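Local coordinates for protein transcriptional regulator, TetR family (Vibrio parahaemolyticus, PDB 3HE0) that probably binds operator DNA through its helix-turn-helix domain as a TetR-type transcriptional regulator, at residues T90-I95 and L158-S163. Numbering follows the deposited sequence.
Sequences TMWLNI and LSFEAS
Ser163 OG, which lies over one face of the Trp92 indole toward its rim, is gripped from two directions. It donates to Phe160 O at 2.6 Å, bending back along its own helix, and accepts a hydrogen bond from a water 2.7 Å away. The same water gives its other proton to Trp92 O in a longer bond of 3.2 Å, so this water bridges 90-95 and 158-163, and its oxygen sits above the centre of the indole. The Ser163 hydroxyl lies between its backbone N and carbonyl carbon (chi1 73°), within reach of Phe160 O, while Ser163 CB sits 3.6 Å from each of Trp92 NE1, CE2 and CZ2. Beside this polar patch the contact is apolar. Ile95 CD1 presses on the root of the Phe160 side chain, 3.5 Å from Phe160 CB, and the two side chains cross at about a right angle. Farther along the same side of the ring, Phe160 CE1 comes 3.9 Å from Met91 CB and near Trp92 N. The selenium of Met91, a selenomethionine, makes an oblique Met-aromatic contact, 5.1 Å from the Phe160 ring centroid. Tyr88 meets both aromatic rings. This buried contact joins helix 84-97 to the start of helix 160-171 within the tetracyclin repressor-like C-terminal domain; helix 179-193 packs on Trp92, and helix 132-143 on Met91 and Phe160.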
loop_
_atom_site.group_PDB
_atom_site.type_symbol
_atom_site.label_atom_id
_atom_site.label_comp_id
_atom_site.label_asym_id
_atom_site.label_seq_id
_atom_site.Cartn_x
_atom_site.Cartn_y
_atom_site.Cartn_z
ATOM N N THR A 90 -13.066 8.509 -13.972
ATOM C CA THR A 90 -12.686 9.765 -13.362
ATOM C C THR A 90 -11.961 9.520 -12.035
ATOM O O THR A 90 -10.862 10.022 -11.809
ATOM C CB THR A 90 -13.921 10.698 -13.135
ATOM O OG1 THR A 90 -14.604 10.891 -14.375
ATOM C CG2 THR A 90 -13.510 12.057 -12.603
HETATM N N MSE A 91 -12.589 8.747 -11.162
HETATM C CA MSE A 91 -12.038 8.471 -9.848
HETATM C C MSE A 91 -10.725 7.709 -9.977
HETATM O O MSE A 91 -9.781 7.980 -9.242
HETATM C CB MSE A 91 -13.028 7.661 -9.007
HETATM C CG MSE A 91 -14.232 8.472 -8.588
HETATM SE SE MSE A 91 -15.543 7.371 -7.667
HETATM C CE MSE A 91 -16.824 8.774 -7.222
ATOM N N TRP A 92 -10.665 6.771 -10.917
ATOM C CA TRP A 92 -9.451 5.967 -11.116
ATOM C C TRP A 92 -8.303 6.917 -11.432
ATOM O O TRP A 92 -7.227 6.801 -10.876
ATOM C CB TRP A 92 -9.667 4.964 -12.256
ATOM C CG TRP A 92 -8.694 3.856 -12.318
ATOM C CD1 TRP A 92 -8.906 2.542 -11.968
ATOM C CD2 TRP A 92 -7.344 3.930 -12.779
ATOM N NE1 TRP A 92 -7.765 1.807 -12.183
ATOM C CE2 TRP A 92 -6.797 2.641 -12.686
ATOM C CE3 TRP A 92 -6.550 4.961 -13.282
ATOM C CZ2 TRP A 92 -5.492 2.373 -13.042
ATOM C CZ3 TRP A 92 -5.259 4.679 -13.644
ATOM C CH2 TRP A 92 -4.744 3.397 -13.522
ATOM N N LEU A 93 -8.550 7.875 -12.319
ATOM C CA LEU A 93 -7.523 8.845 -12.735
ATOM C C LEU A 93 -7.213 9.863 -11.643
ATOM O O LEU A 93 -6.071 10.293 -11.488
ATOM C CB LEU A 93 -7.936 9.572 -14.018
ATOM C CG LEU A 93 -7.762 8.752 -15.299
ATOM C CD1 LEU A 93 -8.321 9.513 -16.510
ATOM C CD2 LEU A 93 -6.294 8.390 -15.539
ATOM N N ASN A 94 -8.215 10.256 -10.872
ATOM C CA ASN A 94 -7.927 11.065 -9.680
ATOM C C ASN A 94 -6.981 10.297 -8.741
ATOM O O ASN A 94 -6.075 10.875 -8.128
ATOM C CB ASN A 94 -9.215 11.443 -8.917
ATOM C CG ASN A 94 -10.091 12.442 -9.674
ATOM O OD1 ASN A 94 -9.608 13.171 -10.514
ATOM N ND2 ASN A 94 -11.396 12.471 -9.360
ATOM N N ILE A 95 -7.201 8.996 -8.594
ATOM C CA ILE A 95 -6.341 8.229 -7.696
ATOM C C ILE A 95 -4.926 8.244 -8.262
ATOM O O ILE A 95 -3.982 8.437 -7.527
ATOM C CB ILE A 95 -6.837 6.772 -7.449
ATOM C CG1 ILE A 95 -8.104 6.771 -6.601
ATOM C CG2 ILE A 95 -5.739 5.914 -6.731
ATOM C CD1 ILE A 95 -8.894 5.428 -6.679
ATOM N N LEU A 158 -10.352 -4.651 -5.369
ATOM C CA LEU A 158 -10.035 -5.264 -6.655
ATOM C C LEU A 158 -9.737 -4.267 -7.769
ATOM O O LEU A 158 -9.153 -4.645 -8.792
ATOM C CB LEU A 158 -11.201 -6.131 -7.102
ATOM C CG LEU A 158 -11.416 -7.430 -6.341
ATOM C CD1 LEU A 158 -12.893 -7.815 -6.556
ATOM C CD2 LEU A 158 -10.386 -8.530 -6.717
ATOM N N SER A 159 -10.104 -3.001 -7.559
ATOM C CA SER A 159 -10.095 -2.015 -8.613
ATOM C C SER A 159 -9.304 -0.756 -8.168
ATOM O O SER A 159 -8.074 -0.695 -8.337
ATOM C CB SER A 159 -11.535 -1.704 -9.040
ATOM O OG SER A 159 -12.308 -1.177 -7.980
ATOM N N PHE A 160 -9.977 0.194 -7.535
ATOM C CA PHE A 160 -9.317 1.400 -7.059
ATOM C C PHE A 160 -8.086 1.148 -6.202
ATOM O O PHE A 160 -7.014 1.664 -6.513
ATOM C CB PHE A 160 -10.303 2.280 -6.285
ATOM C CG PHE A 160 -11.449 2.783 -7.118
ATOM C CD1 PHE A 160 -11.236 3.292 -8.402
ATOM C CD2 PHE A 160 -12.741 2.749 -6.641
ATOM C CE1 PHE A 160 -12.295 3.788 -9.175
ATOM C CE2 PHE A 160 -13.814 3.250 -7.430
ATOM C CZ PHE A 160 -13.578 3.755 -8.692
ATOM N N GLU A 161 -8.245 0.386 -5.116
ATOM C CA GLU A 161 -7.195 0.273 -4.075
ATOM C C GLU A 161 -5.979 -0.407 -4.645
ATOM O O GLU A 161 -4.835 -0.156 -4.206
ATOM C CB GLU A 161 -7.664 -0.462 -2.794
ATOM C CG GLU A 161 -8.472 0.457 -1.821
ATOM C CD GLU A 161 -9.439 -0.305 -0.910
ATOM O OE1 GLU A 161 -9.004 -1.172 -0.152
ATOM O OE2 GLU A 161 -10.652 -0.042 -0.938
ATOM N N ALA A 162 -6.208 -1.228 -5.645
ATOM C CA ALA A 162 -5.098 -1.959 -6.225
ATOM C C ALA A 162 -4.279 -1.001 -7.075
ATOM O O ALA A 162 -3.051 -1.012 -6.997
ATOM C CB ALA A 162 -5.578 -3.193 -7.018
ATOM N N SER A 163 -4.939 -0.168 -7.868
ATOM C CA SER A 163 -4.242 0.816 -8.743
ATOM C C SER A 163 -3.543 2.031 -8.006
ATOM O O SER A 163 -2.789 2.786 -8.603
ATOM C CB SER A 163 -5.271 1.439 -9.620
ATOM O OG SER A 163 -6.010 2.295 -8.790
HETATM O O HOH W 1 -5.160 4.564 -9.904
#